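Long-range contacts in transferrin binding protein B (PDB 3PQU), which probably captures host transferrin at the bacterial outer membrane, serving iron acquisition as a surface lipoprotein: residues Glu306-Phe311 against Val321-Ser326; Ser159-Leu164 against Pro302-Met307; Glu33-Met38 against Ser292-Gly297. All coordinates share one frame; numbering follows the deposited sequence.

All three contacts gather on one part of the N-lobe barrel, where neighbouring strands 292-300, 306-312 and 318-326 follow one another. Contact 1 is the hairpin of the last two; contacts 2 and 3 attach chain from the N-lobe handle and its exit to this sheet. Contacts 1 and 2 share Glu306 and Met307, their centres about 12 Å apart. Contacts 1 and 3, with centres about 15 Å apart, are tied by Lys310, whose NZ lies 3.0 Å from Leu37 O. Contacts 2 and 3 do not touch; their nearest atoms are about 7 Å apart. A glycerol, probably from the crystallisation liquor, lies by the Lys325 side chain of contact 1, nearest atoms about 3 Å apart.

Contact 1: residues Glu306-Phe311 against Val321-Ser326; sequences EMAGKF and VFAAKS
The Phe322 ring lies flat over the backbone of Gly309 on the neighbouring antiparallel strand. Gly309 C sits 3.5 Å above the ring plane, offset toward the rim, while Gly309 CA makes a CH-pi contact 3.9 Å from the Phe322 centroid. At the edge, Phe322 CE2 meets Phe311 CD2 at 4.3 Å, each atom near the plane of the other ring. A chi1 of 52°, with CG between the backbone N and the carbonyl carbon, carries the Phe322 ring across to Gly309, which has no side chain and leaves its backbone bare for the ring. This is the cross-strand aromatic rescue of glycine.

Reciprocal backbone bonds join Gly309 to Phe322 and Met307 to Ala324, the latter pair also touching through Met307 CG and Ala324 CB at 4.0 Å. This face is apolar and packs on barrel residues. On the opposite face, small Ala308 and Ala323 admit Val121 of the handle. Glu306 and Lys325 run side by side, CG to CB 3.5 Å; their charged ends point the same way but stay 5.8 Å apart (Glu306 OE2 to Lys325 NZ). Each binds handle backbone instead: Glu306 the N atoms of Gln119 and Tyr120, Lys325 the O of Asn117.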
ATOM      1  N   GLU A 306       5.830  -6.258  -8.674  1.00 22.80           N
ATOM      2  CA  GLU A 306       6.541  -6.722  -7.494  1.00 24.32           C
ATOM      3  C   GLU A 306       5.606  -7.031  -6.324  1.00 32.03           C
ATOM      4  O   GLU A 306       4.440  -6.640  -6.326  1.00 17.41           O
ATOM      5  CB  GLU A 306       7.646  -5.708  -7.111  1.00 23.13           C
ATOM      6  CG  GLU A 306       8.724  -5.606  -8.209  1.00 27.23           C
ATOM      7  CD  GLU A 306       9.686  -4.425  -8.055  1.00 29.78           C
ATOM      8  OE1 GLU A 306       9.692  -3.749  -6.994  1.00 25.87           O
ATOM      9  OE2 GLU A 306      10.460  -4.181  -9.007  1.00 26.90           O
ATOM     10  N   MET A 307       6.119  -7.771  -5.347  1.00 18.73           N
ATOM     11  CA  MET A 307       5.367  -8.086  -4.137  1.00 26.27           C
ATOM     12  C   MET A 307       6.295  -8.069  -2.930  1.00 23.20           C
ATOM     13  O   MET A 307       7.498  -8.348  -3.049  1.00 20.84           O
ATOM     14  CB  MET A 307       4.673  -9.454  -4.242  1.00 15.20           C
ATOM     15  CG  MET A 307       5.619 -10.637  -4.538  1.00 18.08           C
ATOM     16  SD  MET A 307       4.721 -12.181  -4.809  1.00 24.69           S
ATOM     17  CE  MET A 307       4.149 -12.562  -3.140  1.00 26.66           C
ATOM     18  N   ALA A 308       5.732  -7.745  -1.768  1.00 15.05           N
ATOM     19  CA  ALA A 308       6.498  -7.766  -0.530  1.00 20.08           C
ATOM     20  C   ALA A 308       5.575  -7.983   0.649  1.00 21.44           C
ATOM     21  O   ALA A 308       4.382  -7.635   0.600  1.00 18.19           O
ATOM     22  CB  ALA A 308       7.308  -6.458  -0.358  1.00  9.68           C
ATOM     23  N   GLY A 309       6.117  -8.569   1.714  1.00 13.01           N
ATOM     24  CA  GLY A 309       5.314  -8.753   2.911  1.00 13.66           C
ATOM     25  C   GLY A 309       6.137  -9.189   4.097  1.00 19.87           C
ATOM     26  O   GLY A 309       7.374  -9.116   4.064  1.00 16.71           O
ATOM     27  N   LYS A 310       5.443  -9.601   5.151  1.00 13.69           N
ATOM     28  CA  LYS A 310       6.090  -9.979   6.389  1.00 13.96           C
ATOM     29  C   LYS A 310       5.257 -11.007   7.150  1.00 22.98           C
ATOM     30  O   LYS A 310       4.062 -11.157   6.891  1.00 20.27           O
ATOM     31  CB  LYS A 310       6.363  -8.725   7.252  1.00 12.76           C
ATOM     32  CG  LYS A 310       5.113  -8.001   7.811  1.00 18.00           C
ATOM     33  CD  LYS A 310       4.439  -8.804   8.926  1.00 19.34           C
ATOM     34  CE  LYS A 310       3.513  -7.948   9.762  1.00 34.86           C
ATOM     35  NZ  LYS A 310       2.352  -7.409   8.989  1.00 20.63           N
ATOM     36  N   PHE A 311       5.888 -11.734   8.072  1.00  9.74           N
ATOM     37  CA  PHE A 311       5.126 -12.528   9.012  1.00  9.27           C
ATOM     38  C   PHE A 311       5.793 -12.582  10.374  1.00 17.30           C
ATOM     39  O   PHE A 311       6.977 -12.277  10.496  1.00 17.52           O
ATOM     40  CB  PHE A 311       4.795 -13.934   8.456  1.00 12.25           C
ATOM     41  CG  PHE A 311       6.002 -14.828   8.252  1.00 16.53           C
ATOM     42  CD1 PHE A 311       6.507 -15.581   9.298  1.00 11.19           C
ATOM     43  CD2 PHE A 311       6.614 -14.929   6.999  1.00 17.34           C
ATOM     44  CE1 PHE A 311       7.611 -16.434   9.089  1.00 13.28           C
ATOM     45  CE2 PHE A 311       7.704 -15.771   6.789  1.00 13.42           C
ATOM     46  CZ  PHE A 311       8.193 -16.519   7.834  1.00 16.11           C
ATOM     47  N   VAL A 321      10.614 -10.925   6.633  1.00 17.56           N
ATOM     48  CA  VAL A 321      10.103 -10.146   5.513  1.00 10.02           C
ATOM     49  C   VAL A 321      10.498 -10.860   4.205  1.00 16.50           C
ATOM     50  O   VAL A 321      11.337 -11.742   4.217  1.00 13.33           O
ATOM     51  CB  VAL A 321      10.644  -8.704   5.524  1.00  6.68           C
ATOM     52  CG1 VAL A 321      10.281  -8.002   6.829  1.00  4.92           C
ATOM     53  CG2 VAL A 321      12.173  -8.683   5.303  1.00  8.48           C
ATOM     54  N   PHE A 322       9.878 -10.483   3.094  1.00 10.32           N
ATOM     55  CA  PHE A 322      10.186 -11.078   1.797  1.00  9.99           C
ATOM     56  C   PHE A 322       9.790 -10.092   0.699  1.00 17.72           C
ATOM     57  O   PHE A 322       8.981  -9.198   0.930  1.00 17.38           O
ATOM     58  CB  PHE A 322       9.469 -12.436   1.602  1.00 10.87           C
ATOM     59  CG  PHE A 322       7.970 -12.384   1.867  1.00 17.89           C
ATOM     60  CD1 PHE A 322       7.062 -12.042   0.845  1.00 13.27           C
ATOM     61  CD2 PHE A 322       7.468 -12.695   3.129  1.00 17.07           C
ATOM     62  CE1 PHE A 322       5.707 -11.997   1.094  1.00 22.00           C
ATOM     63  CE2 PHE A 322       6.094 -12.658   3.391  1.00 23.40           C
ATOM     64  CZ  PHE A 322       5.213 -12.308   2.381  1.00 19.99           C
ATOM     65  N   ALA A 323      10.407 -10.239  -0.474  1.00 14.85           N
ATOM     66  CA  ALA A 323      10.182  -9.342  -1.596  1.00 15.40           C
ATOM     67  C   ALA A 323      10.536 -10.116  -2.847  1.00 22.57           C
ATOM     68  O   ALA A 323      11.479 -10.892  -2.842  1.00 14.97           O
ATOM     69  CB  ALA A 323      11.065  -8.092  -1.491  1.00 14.76           C
ATOM     70  N   ALA A 324       9.786  -9.906  -3.917  1.00 11.47           N
ATOM     71  CA  ALA A 324      10.018 -10.672  -5.136  1.00 17.39           C
ATOM     72  C   ALA A 324       9.440  -9.928  -6.348  1.00 18.75           C
ATOM     73  O   ALA A 324       8.565  -9.067  -6.203  1.00 20.28           O
ATOM     74  CB  ALA A 324       9.370 -12.065  -4.994  1.00 10.82           C
ATOM     75  N   LYS A 325       9.929 -10.249  -7.537  1.00 17.28           N
ATOM     76  CA  LYS A 325       9.392  -9.626  -8.736  1.00 26.56           C
ATOM     77  C   LYS A 325       9.093 -10.669  -9.786  1.00 21.68           C
ATOM     78  O   LYS A 325       9.678 -11.743  -9.780  1.00 22.89           O
ATOM     79  CB  LYS A 325      10.337  -8.565  -9.295  1.00 29.90           C
ATOM     80  CG  LYS A 325      11.610  -9.080  -9.888  1.00 36.36           C
ATOM     81  CD  LYS A 325      12.314  -7.963 -10.648  1.00 34.88           C
ATOM     82  CE  LYS A 325      13.745  -8.366 -10.992  1.00 32.93           C
ATOM     83  NZ  LYS A 325      14.541  -7.267 -11.637  1.00 50.75           N
ATOM     84  N   SER A 326       8.163 -10.352 -10.678  1.00 18.41           N
ATOM     85  CA  SER A 326       7.812 -11.273 -11.729  1.00 25.95           C
ATOM     86  C   SER A 326       8.627 -10.889 -12.935  1.00 27.95           C
ATOM     87  O   SER A 326       9.185  -9.788 -12.996  1.00 33.23           O
ATOM     88  CB  SER A 326       6.324 -11.188 -12.059  1.00 37.53           C
ATOM     89  OG  SER A 326       6.000  -9.926 -12.611  1.00 32.17           O
TER

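Contact 2: residues Ser159-Leu164 against Pro302-Met307; sequences SPSKEL and PKAEEM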
ATOM      1  N   SER A 159       3.824   2.732  -4.671  1.00 23.96           N
ATOM      2  CA  SER A 159       2.793   2.515  -5.678  1.00 26.47           C
ATOM      3  C   SER A 159       2.022   1.200  -5.530  1.00 29.69           C
ATOM      4  O   SER A 159       2.136   0.318  -6.378  1.00 19.66           O
ATOM      5  CB  SER A 159       3.406   2.586  -7.075  1.00 29.23           C
ATOM      6  OG  SER A 159       2.416   2.307  -8.046  1.00 43.57           O
ATOM      7  N   PRO A 160       1.229   1.066  -4.457  1.00 31.53           N
ATOM      8  CA  PRO A 160       0.416  -0.148  -4.273  1.00 33.11           C
ATOM      9  C   PRO A 160      -0.449  -0.363  -5.509  1.00 29.83           C
ATOM     10  O   PRO A 160      -1.135   0.565  -5.941  1.00 23.12           O
ATOM     11  CB  PRO A 160      -0.477   0.200  -3.077  1.00 23.90           C
ATOM     12  CG  PRO A 160       0.256   1.296  -2.359  1.00 29.36           C
ATOM     13  CD  PRO A 160       0.962   2.081  -3.424  1.00 24.20           C
ATOM     14  N   SER A 161      -0.434  -1.577  -6.045  1.00 21.10           N
ATOM     15  CA  SER A 161      -0.902  -1.823  -7.407  1.00 19.99           C
ATOM     16  C   SER A 161      -2.385  -1.523  -7.623  1.00 20.04           C
ATOM     17  O   SER A 161      -3.237  -1.881  -6.807  1.00 21.51           O
ATOM     18  CB  SER A 161      -0.557  -3.253  -7.798  1.00 22.98           C
ATOM     19  OG  SER A 161       0.817  -3.502  -7.526  1.00 22.72           O
ATOM     20  N   LYS A 162      -2.694  -0.857  -8.727  1.00 20.19           N
ATOM     21  CA  LYS A 162      -4.085  -0.581  -9.061  1.00 23.04           C
ATOM     22  C   LYS A 162      -4.640  -1.507 -10.148  1.00 30.96           C
ATOM     23  O   LYS A 162      -5.844  -1.511 -10.412  1.00 30.95           O
ATOM     24  CB  LYS A 162      -4.247   0.889  -9.461  1.00 20.46           C
ATOM     25  CG  LYS A 162      -3.927   1.873  -8.329  1.00 29.05           C
ATOM     26  CD  LYS A 162      -4.527   3.243  -8.607  1.00 36.75           C
ATOM     27  CE  LYS A 162      -4.497   4.131  -7.363  1.00 37.91           C
ATOM     28  NZ  LYS A 162      -3.176   4.735  -7.129  1.00 33.08           N
ATOM     29  N   GLU A 163      -3.752  -2.277 -10.771  1.00 19.55           N
ATOM     30  CA  GLU A 163      -4.124  -3.249 -11.786  1.00 25.70           C
ATOM     31  C   GLU A 163      -3.402  -4.555 -11.507  1.00 25.26           C
ATOM     32  O   GLU A 163      -2.247  -4.535 -11.098  1.00 30.45           O
ATOM     33  CB  GLU A 163      -3.731  -2.739 -13.179  1.00 24.38           C
ATOM     34  CG  GLU A 163      -4.326  -1.395 -13.520  1.00 55.22           C
ATOM     35  CD  GLU A 163      -4.624  -1.252 -14.998  1.00 76.03           C
ATOM     36  OE1 GLU A 163      -4.579  -0.113 -15.507  1.00 77.42           O
ATOM     37  OE2 GLU A 163      -4.905  -2.282 -15.648  1.00 86.35           O
ATOM     38  N   LEU A 164      -4.073  -5.684 -11.728  1.00 24.67           N
ATOM     39  CA  LEU A 164      -3.457  -6.988 -11.466  1.00 34.97           C
ATOM     40  C   LEU A 164      -3.420  -7.811 -12.750  1.00 30.49           C
ATOM     41  O   LEU A 164      -4.297  -7.683 -13.589  1.00 27.56           O
ATOM     42  CB  LEU A 164      -4.199  -7.752 -10.347  1.00 19.19           C
ATOM     43  CG  LEU A 164      -4.302  -7.115  -8.945  1.00 25.85           C
ATOM     44  CD1 LEU A 164      -5.126  -7.983  -7.972  1.00 16.23           C
ATOM     45  CD2 LEU A 164      -2.923  -6.851  -8.357  1.00 22.94           C
ATOM     46  N   PRO A 302       2.481  -0.302 -10.741  1.00 31.26           N
ATOM     47  CA  PRO A 302       1.151  -0.058 -11.303  1.00 30.95           C
ATOM     48  C   PRO A 302       0.491  -1.359 -11.736  1.00 38.98           C
ATOM     49  O   PRO A 302      -0.726  -1.471 -11.623  1.00 42.52           O
ATOM     50  CB  PRO A 302       1.438   0.808 -12.535  1.00 37.02           C
ATOM     51  CG  PRO A 302       2.794   1.401 -12.287  1.00 48.22           C
ATOM     52  CD  PRO A 302       3.546   0.374 -11.502  1.00 35.20           C
ATOM     53  N   LYS A 303       1.285  -2.320 -12.209  1.00 35.63           N
ATOM     54  CA  LYS A 303       0.752  -3.582 -12.717  1.00 27.21           C
ATOM     55  C   LYS A 303       1.119  -4.806 -11.877  1.00 27.85           C
ATOM     56  O   LYS A 303       1.095  -5.924 -12.377  1.00 26.12           O
ATOM     57  CB  LYS A 303       1.203  -3.797 -14.165  1.00 33.34           C
ATOM     58  CG  LYS A 303       0.533  -2.864 -15.170  1.00 51.31           C
ATOM     59  CD  LYS A 303       0.997  -3.169 -16.586  1.00 64.97           C
ATOM     60  CE  LYS A 303       0.053  -2.569 -17.616  1.00 87.93           C
ATOM     61  NZ  LYS A 303      -0.143  -1.106 -17.405  1.00101.67           N
ATOM     62  N   ALA A 304       1.430  -4.587 -10.604  1.00 28.78           N
ATOM     63  CA  ALA A 304       1.847  -5.655  -9.697  1.00 26.36           C
ATOM     64  C   ALA A 304       3.127  -6.342 -10.181  1.00 26.40           C
ATOM     65  O   ALA A 304       3.243  -7.560 -10.156  1.00 22.53           O
ATOM     66  CB  ALA A 304       0.737  -6.662  -9.483  1.00 24.08           C
ATOM     67  N   GLU A 305       4.089  -5.541 -10.616  1.00 18.54           N
ATOM     68  CA  GLU A 305       5.378  -6.063 -11.052  1.00 27.07           C
ATOM     69  C   GLU A 305       6.102  -6.735  -9.889  1.00 29.95           C
ATOM     70  O   GLU A 305       6.890  -7.661 -10.088  1.00 28.08           O
ATOM     71  CB  GLU A 305       6.253  -4.939 -11.609  1.00 25.99           C
ATOM     72  CG  GLU A 305       5.802  -4.380 -12.965  1.00 45.32           C
ATOM     73  CD  GLU A 305       4.732  -3.292 -12.853  1.00 46.27           C
ATOM     74  OE1 GLU A 305       4.066  -3.184 -11.804  1.00 36.70           O
ATOM     75  OE2 GLU A 305       4.561  -2.538 -13.824  1.00 44.16           O
ATOM     76  N   GLU A 306       5.830  -6.258  -8.674  1.00 22.80           N
ATOM     77  CA  GLU A 306       6.541  -6.722  -7.494  1.00 24.32           C
ATOM     78  C   GLU A 306       5.606  -7.031  -6.324  1.00 32.03           C
ATOM     79  O   GLU A 306       4.440  -6.640  -6.326  1.00 17.41           O
ATOM     80  CB  GLU A 306       7.646  -5.708  -7.111  1.00 23.13           C
ATOM     81  CG  GLU A 306       8.724  -5.606  -8.209  1.00 27.23           C
ATOM     82  CD  GLU A 306       9.686  -4.425  -8.055  1.00 29.78           C
ATOM     83  OE1 GLU A 306       9.692  -3.749  -6.994  1.00 25.87           O
ATOM     84  OE2 GLU A 306      10.460  -4.181  -9.007  1.00 26.90           O
ATOM     85  N   MET A 307       6.119  -7.771  -5.347  1.00 18.73           N
ATOM     86  CA  MET A 307       5.367  -8.086  -4.137  1.00 26.27           C
ATOM     87  C   MET A 307       6.295  -8.069  -2.930  1.00 23.20           C
ATOM     88  O   MET A 307       7.498  -8.348  -3.049  1.00 20.84           O
ATOM     89  CB  MET A 307       4.673  -9.454  -4.242  1.00 15.20           C
ATOM     90  CG  MET A 307       5.619 -10.637  -4.538  1.00 18.08           C
ATOM     91  SD  MET A 307       4.721 -12.181  -4.809  1.00 24.69           S
ATOM     92  CE  MET A 307       4.149 -12.562  -3.140  1.00 26.66           C
TER
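Ala304 sits in the tightly packed, buried part of the contact, met by Ser161 and Leu164 from two directions roughly at right angles. Ser161 OG, anti to its carbonyl carbon (chi1 -51°), comes to 3.2 Å from Ala304 CA, and the Leu164 methyl CD2 touches Ala304 CB at 3.8 Å. A small methyl suits this place because it leaves room for the hydroxyl over the backbone and the leucine methyl beside it. Ser161 OG also has a firm partner in Gly301 O. Beside this core, Glu163 N donates to Pro302 O at 3.2 Å, a long and bent bond (137° at the hydrogen) although it arrives nearly head-on to the carbonyl. A CA-H...O contact from Lys303 CA to Glu163 O supports it weakly.

On the outer side the exposed Pro302 ring and Ser159 meet only loosely, Ser159 OG standing 3.8 Å from Pro302 N, and the side chain of Lys303 starts away from the other segment. The opposite charges of Glu163 OE1 and Lys303 NZ remain 4.9 Å apart; Glu163 instead engages Arg335 in a salt bridge and Thr333 in a hydrogen bond. The Pro302-Glu305 turn is braced from within, since Glu305 OE1 accepts from Lys303 N at 2.9 Å, and Glu305 and Glu306 together face Tyr300 in a classic beta bulge where the next barrel strand begins.

Chain leaving the N-lobe handle is therefore laid against a barrel turn while already pairing, from Lys162 on, with strand 333-343 of the C-lobe handle. One long, bent backbone bond and close van der Waals packing carry this contact, while the charge of Glu163 is directed to the C-lobe side.

Contact 3: residues Glu33-Met38 against Ser292-Gly297; sequences ELDKLM and SNYLEG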
ATOM      1  N   GLU A  33     -13.051  -6.667  10.095  1.00 73.14           N
ATOM      2  CA  GLU A  33     -12.355  -6.218  11.294  1.00 81.74           C
ATOM      3  C   GLU A  33     -11.034  -6.977  11.390  1.00 62.62           C
ATOM      4  O   GLU A  33     -11.004  -8.153  11.746  1.00 50.71           O
ATOM      5  CB  GLU A  33     -13.202  -6.457  12.544  1.00 96.88           C
ATOM      6  CG  GLU A  33     -12.820  -5.590  13.736  1.00119.85           C
ATOM      7  CD  GLU A  33     -13.499  -4.231  13.715  1.00135.48           C
ATOM      8  OE1 GLU A  33     -14.603  -4.113  14.289  1.00137.39           O
ATOM      9  OE2 GLU A  33     -12.932  -3.286  13.129  1.00141.29           O
ATOM     10  N   LEU A  34      -9.943  -6.306  11.051  1.00 46.94           N
ATOM     11  CA  LEU A  34      -8.650  -6.976  10.981  1.00 42.72           C
ATOM     12  C   LEU A  34      -7.882  -6.864  12.283  1.00 41.08           C
ATOM     13  O   LEU A  34      -7.887  -5.807  12.920  1.00 45.76           O
ATOM     14  CB  LEU A  34      -7.801  -6.383   9.854  1.00 33.97           C
ATOM     15  CG  LEU A  34      -8.418  -6.410   8.452  1.00 41.48           C
ATOM     16  CD1 LEU A  34      -7.551  -5.631   7.484  1.00 32.50           C
ATOM     17  CD2 LEU A  34      -8.631  -7.840   7.955  1.00 28.19           C
ATOM     18  N   ASP A  35      -7.217  -7.950  12.672  1.00 31.72           N
ATOM     19  CA  ASP A  35      -6.162  -7.862  13.677  1.00 30.06           C
ATOM     20  C   ASP A  35      -5.134  -6.839  13.227  1.00 40.93           C
ATOM     21  O   ASP A  35      -4.863  -6.698  12.029  1.00 32.49           O
ATOM     22  CB  ASP A  35      -5.475  -9.214  13.866  1.00 53.12           C
ATOM     23  CG  ASP A  35      -6.301 -10.175  14.698  1.00 70.85           C
ATOM     24  OD1 ASP A  35      -7.343  -9.747  15.240  1.00 54.91           O
ATOM     25  OD2 ASP A  35      -5.906 -11.356  14.812  1.00 73.93           O
ATOM     26  N   LYS A  36      -4.557  -6.124  14.185  1.00 30.25           N
ATOM     27  CA  LYS A  36      -3.586  -5.077  13.876  1.00 30.66           C
ATOM     28  C   LYS A  36      -2.496  -5.520  12.903  1.00 35.79           C
ATOM     29  O   LYS A  36      -2.219  -4.816  11.944  1.00 25.40           O
ATOM     30  CB  LYS A  36      -2.954  -4.526  15.156  1.00 56.28           C
ATOM     31  CG  LYS A  36      -3.965  -3.924  16.111  1.00 85.26           C
ATOM     32  CD  LYS A  36      -3.303  -3.423  17.380  1.00103.63           C
ATOM     33  CE  LYS A  36      -4.334  -2.881  18.358  1.00102.27           C
ATOM     34  NZ  LYS A  36      -3.702  -2.114  19.468  1.00 96.61           N
ATOM     35  N   LEU A  37      -1.883  -6.680  13.147  1.00 26.32           N
ATOM     36  CA  LEU A  37      -0.805  -7.170  12.291  1.00 35.78           C
ATOM     37  C   LEU A  37      -1.266  -7.419  10.871  1.00 33.71           C
ATOM     38  O   LEU A  37      -0.447  -7.545   9.974  1.00 37.45           O
ATOM     39  CB  LEU A  37      -0.228  -8.473  12.825  1.00 30.69           C
ATOM     40  CG  LEU A  37       0.813  -8.362  13.922  1.00 40.61           C
ATOM     41  CD1 LEU A  37       1.126  -9.759  14.411  1.00 27.60           C
ATOM     42  CD2 LEU A  37       2.054  -7.648  13.417  1.00 31.57           C
ATOM     43  N   MET A  38      -2.575  -7.509  10.665  1.00 26.79           N
ATOM     44  CA  MET A  38      -3.076  -7.813   9.338  1.00 19.31           C
ATOM     45  C   MET A  38      -3.493  -6.553   8.568  1.00 20.93           C
ATOM     46  O   MET A  38      -3.894  -6.643   7.411  1.00 27.26           O
ATOM     47  CB  MET A  38      -4.210  -8.848   9.417  1.00 28.43           C
ATOM     48  CG  MET A  38      -3.797 -10.124  10.171  1.00 35.67           C
ATOM     49  SD  MET A  38      -2.358 -10.964   9.437  1.00 39.20           S
ATOM     50  CE  MET A  38      -3.163 -11.674   8.027  1.00 19.97           C
ATOM     51  N   SER A 292       3.481 -19.558  11.439  1.00 20.02           N
ATOM     52  CA  SER A 292       2.869 -18.253  11.652  1.00  7.44           C
ATOM     53  C   SER A 292       1.479 -18.189  11.045  1.00 18.20           C
ATOM     54  O   SER A 292       1.309 -18.586   9.903  1.00 17.47           O
ATOM     55  CB  SER A 292       3.688 -17.130  10.974  1.00 12.29           C
ATOM     56  OG  SER A 292       2.952 -15.886  11.043  1.00 14.25           O
ATOM     57  N   ASN A 293       0.510 -17.658  11.793  1.00 14.82           N
ATOM     58  CA  ASN A 293      -0.839 -17.393  11.286  1.00 15.39           C
ATOM     59  C   ASN A 293      -0.982 -15.945  10.841  1.00 26.62           C
ATOM     60  O   ASN A 293      -2.084 -15.503  10.523  1.00 17.41           O
ATOM     61  CB  ASN A 293      -1.877 -17.594  12.388  1.00 22.44           C
ATOM     62  CG  ASN A 293      -2.207 -19.035  12.622  1.00 33.39           C
ATOM     63  OD1 ASN A 293      -2.127 -19.860  11.711  1.00 31.59           O
ATOM     64  ND2 ASN A 293      -2.596 -19.351  13.848  1.00 34.61           N
ATOM     65  N   TYR A 294       0.124 -15.203  10.854  1.00 12.22           N
ATOM     66  CA  TYR A 294       0.086 -13.750  10.700  1.00 12.73           C
ATOM     67  C   TYR A 294       0.988 -13.253   9.573  1.00 21.52           C
ATOM     68  O   TYR A 294       1.930 -12.494   9.799  1.00 14.69           O
ATOM     69  CB  TYR A 294       0.465 -13.091  12.024  1.00 16.54           C
ATOM     70  CG  TYR A 294      -0.459 -13.530  13.136  1.00 16.38           C
ATOM     71  CD1 TYR A 294      -1.719 -12.957  13.284  1.00 20.27           C
ATOM     72  CD2 TYR A 294      -0.079 -14.533  14.021  1.00 19.83           C
ATOM     73  CE1 TYR A 294      -2.580 -13.373  14.294  1.00 35.45           C
ATOM     74  CE2 TYR A 294      -0.936 -14.956  15.035  1.00 23.60           C
ATOM     75  CZ  TYR A 294      -2.178 -14.374  15.158  1.00 31.95           C
ATOM     76  OH  TYR A 294      -3.009 -14.794  16.159  1.00 36.11           O
ATOM     77  N   LEU A 295       0.682 -13.687   8.357  1.00 20.49           N
ATOM     78  CA  LEU A 295       1.410 -13.241   7.183  1.00 13.47           C
ATOM     79  C   LEU A 295       0.545 -12.243   6.418  1.00 18.64           C
ATOM     80  O   LEU A 295      -0.628 -12.508   6.170  1.00 16.40           O
ATOM     81  CB  LEU A 295       1.746 -14.436   6.285  1.00 21.80           C
ATOM     82  CG  LEU A 295       2.524 -14.122   4.994  1.00 17.03           C
ATOM     83  CD1 LEU A 295       3.558 -15.212   4.696  1.00 11.47           C
ATOM     84  CD2 LEU A 295       1.580 -13.910   3.803  1.00 20.23           C
ATOM     85  N   GLU A 296       1.133 -11.107   6.037  1.00 15.40           N
ATOM     86  CA  GLU A 296       0.402 -10.090   5.285  1.00 19.95           C
ATOM     87  C   GLU A 296       1.395  -9.363   4.422  1.00 21.08           C
ATOM     88  O   GLU A 296       2.514  -9.099   4.853  1.00 16.30           O
ATOM     89  CB  GLU A 296      -0.285  -9.095   6.234  1.00 15.34           C
ATOM     90  CG  GLU A 296      -1.412  -8.268   5.592  1.00 26.71           C
ATOM     91  CD  GLU A 296      -0.942  -7.049   4.787  1.00 29.02           C
ATOM     92  OE1 GLU A 296       0.253  -6.678   4.847  1.00 20.44           O
ATOM     93  OE2 GLU A 296      -1.788  -6.435   4.097  1.00 18.16           O
ATOM     94  N   GLY A 297       0.996  -9.059   3.197  1.00 15.33           N
ATOM     95  CA  GLY A 297       1.831  -8.304   2.282  1.00 17.71           C
ATOM     96  C   GLY A 297       1.004  -7.681   1.161  1.00 27.88           C
ATOM     97  O   GLY A 297      -0.229  -7.701   1.197  1.00 21.33           O
TER
HETATM   98  O   HOH W   1      -5.524 -14.225  15.683  1.00 50.64           O
HETATM   99  O   HOH W   2      -4.435  -6.711   4.626  1.00 16.03           O
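Tyr294, Leu295 and Glu296, on a strand of the antiparallel N-lobe barrel, receive Asp35, Leu37 and Met38 from a handle loop that contains a short 3-10 turn at 36-38; Met38 N closes that turn on Asp35 O. The barrel chain enters through an ST turn, in which Ser292 OG accepts from Tyr294 N at 2.9 Å, bridging the corner at Asn293.

Tyr294 comes next. Its ring has Asn293 CB over one face, offset toward the rim, and the carboxylate of Asp35 at its edge, OD2 lying in the ring plane 3.9 Å from Tyr294 CE1. The two planes are 29° apart. The phenol suits a partly exposed border, its ring packing while its OH reaches a water that also donates to Asp35 OD2. Leu37 crosses the tyrosine side chain at about a right angle, its CD1 reaching Tyr294 CB at 4.2 Å.

Leu295 turns its own side chain away from the loop, toward Phe275 and Phe311, and offers backbone instead: Met38 CE lies 3.3 Å from Leu295 O. The flexible thioether can follow this surface because it folds at chi2 and chi3 (-58° and -75°), which also leaves Met38 SD 3.9 Å from Tyr294 CA.

Glu296 points back toward the loop. Its CG packs 3.5 Å from Met38 O, and its OE1 makes a salt bridge with Arg274, which probably favours the charged carboxylate. The other oxygen, Glu296 OE2, accepts at 2.7 Å from a second water, which also donates to Met38 O.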